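Side-chain contact in 11R-lipoxygenase (Gersemia fruticosa, PDB 3VF1), which probably catalyses the iron-dependent insertion of molecular oxygen into a polyunsaturated fatty acid at carbon 11 with R stereochemistry, under regulation by calcium: residues C123-W126 against Q130-V133. Numbering follows the deposited sequence.
Sequences CYRW and QLVV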
loop_
_atom_site.group_PDB
_atom_site.type_symbol
_atom_site.label_atom_id
_atom_site.label_comp_id
_atom_site.label_asym_id
_atom_site.label_seq_id
_atom_site.Cartn_x
_atom_site.Cartn_y
_atom_site.Cartn_z
ATOM N N CYS A 123 -12.793 -3.105 -21.095
ATOM C CA CYS A 123 -13.366 -1.842 -20.639
ATOM C C CYS A 123 -13.212 -1.652 -19.129
ATOM O O CYS A 123 -12.319 -0.932 -18.679
ATOM C CB CYS A 123 -14.842 -1.772 -21.038
ATOM S SG CYS A 123 -15.670 -0.241 -20.569
ATOM N N TYR A 124 -14.081 -2.295 -18.355
ATOM C CA TYR A 124 -14.060 -2.166 -16.901
ATOM C C TYR A 124 -14.234 -0.710 -16.473
ATOM O O TYR A 124 -13.440 -0.172 -15.700
ATOM C CB TYR A 124 -12.763 -2.751 -16.342
ATOM C CG TYR A 124 -12.537 -4.176 -16.786
ATOM C CD1 TYR A 124 -13.253 -5.218 -16.217
ATOM C CD2 TYR A 124 -11.626 -4.478 -17.787
ATOM C CE1 TYR A 124 -13.061 -6.524 -16.623
ATOM C CE2 TYR A 124 -11.426 -5.781 -18.201
ATOM C CZ TYR A 124 -12.147 -6.799 -17.616
ATOM O OH TYR A 124 -11.958 -8.102 -18.022
ATOM N N ARG A 125 -15.287 -0.085 -16.989
ATOM C CA ARG A 125 -15.610 1.298 -16.669
ATOM C C ARG A 125 -17.121 1.466 -16.586
ATOM O O ARG A 125 -17.873 0.660 -17.133
ATOM C CB ARG A 125 -15.080 2.237 -17.754
ATOM C CG ARG A 125 -13.597 2.112 -18.055
ATOM C CD ARG A 125 -12.745 2.850 -17.041
ATOM N NE ARG A 125 -11.446 3.222 -17.601
ATOM C CZ ARG A 125 -11.208 4.343 -18.276
ATOM N NH1 ARG A 125 -12.176 5.228 -18.487
ATOM N NH2 ARG A 125 -9.992 4.585 -18.744
ATOM N N TRP A 126 -17.563 2.513 -15.899
ATOM C CA TRP A 126 -18.959 2.924 -15.958
ATOM C C TRP A 126 -19.127 3.816 -17.182
ATOM O O TRP A 126 -18.274 4.659 -17.456
ATOM C CB TRP A 126 -19.356 3.699 -14.701
ATOM C CG TRP A 126 -19.206 2.932 -13.421
ATOM C CD1 TRP A 126 -18.086 2.841 -12.646
ATOM C CD2 TRP A 126 -20.215 2.160 -12.757
ATOM N NE1 TRP A 126 -18.333 2.058 -11.545
ATOM C CE2 TRP A 126 -19.633 1.627 -11.589
ATOM C CE3 TRP A 126 -21.552 1.867 -13.037
ATOM C CZ2 TRP A 126 -20.341 0.817 -10.705
ATOM C CZ3 TRP A 126 -22.254 1.062 -12.158
ATOM C CH2 TRP A 126 -21.647 0.546 -11.007
ATOM N N GLN A 130 -20.323 9.460 -21.829
ATOM C CA GLN A 130 -19.772 8.955 -23.080
ATOM C C GLN A 130 -18.400 8.333 -22.847
ATOM O O GLN A 130 -17.507 8.972 -22.292
ATOM C CB GLN A 130 -19.673 10.081 -24.110
ATOM C CG GLN A 130 -19.115 9.647 -25.456
ATOM C CD GLN A 130 -19.123 10.769 -26.475
ATOM O OE1 GLN A 130 -19.761 11.803 -26.274
ATOM N NE2 GLN A 130 -18.410 10.572 -27.578
ATOM N N LEU A 131 -18.239 7.086 -23.278
ATOM C CA LEU A 131 -17.003 6.346 -23.051
ATOM C C LEU A 131 -16.473 5.737 -24.342
ATOM O O LEU A 131 -17.182 5.009 -25.032
ATOM C CB LEU A 131 -17.243 5.238 -22.023
ATOM C CG LEU A 131 -16.078 4.272 -21.796
ATOM C CD1 LEU A 131 -14.921 4.974 -21.102
ATOM C CD2 LEU A 131 -16.539 3.067 -20.998
ATOM N N VAL A 132 -15.215 6.029 -24.655
ATOM C CA VAL A 132 -14.566 5.465 -25.835
ATOM C C VAL A 132 -13.559 4.393 -25.422
ATOM O O VAL A 132 -12.695 4.630 -24.579
ATOM C CB VAL A 132 -13.856 6.548 -26.675
ATOM C CG1 VAL A 132 -12.828 7.307 -25.839
ATOM C CG2 VAL A 132 -13.199 5.924 -27.901
ATOM N N VAL A 133 -13.682 3.214 -26.021
ATOM C CA VAL A 133 -12.850 2.074 -25.656
ATOM C C VAL A 133 -12.064 1.554 -26.855
ATOM O O VAL A 133 -12.644 1.200 -27.879
ATOM C CB VAL A 133 -13.711 0.925 -25.096
ATOM C CG1 VAL A 133 -12.829 -0.210 -24.598
ATOM C CG2 VAL A 133 -14.616 1.432 -23.984
#
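Leu131 sends its two methyl groups to different partners on segment 123-126. CD2 meets Cys123 SG at 3.4 Å and Arg125 CB at 3.7 Å, so one branch serves two residues spaced two apart. CD1 goes instead to the far end of the arginine, 3.8 Å from Arg125 NH1. With Leu131 CG anti to the backbone N (chi1 173°), the branched end extends toward the facing chain. Arg125 and Leu131 cross nearly perpendicularly, and CD1 approaches the guanidinium obliquely. The arginine chain is bent at chi2 (-80°), and NH1 alone of its guanidinium comes to CD1. NH1 also has a weak, long ion pair with Asp192. Val133 offers CG2 to the same Cys123 SG at 3.9 Å. No hydrogen bond links the segments, and the CA atoms of Cys123 and Val133 lie 6.4 Å apart; side chains make most of this join, with Trp126 O at its margin 4.3 Å from Leu131 CD2. Backbone partners lie elsewhere: Cys123 bonds to Ala102 and Arg125 to Ile101, whereas Leu131 pairs with Leu88 and Val133 with Ile86. Tyr124 and Arg125 both face Ile101 as a G1 beta bulge, where the chain turns its corner. The first side-chain bond of Trp126 leads away from 130-133; its indole makes a cation-pi contact with Lys191 and, nearest atoms about 4 Å from Asp98 and Gly33, borders a probable calcium site. Two edge strands of different four-stranded antiparallel sheets, joined by a short loop and packed through apolar side chains, are characteristic of the PLAT beta sandwich.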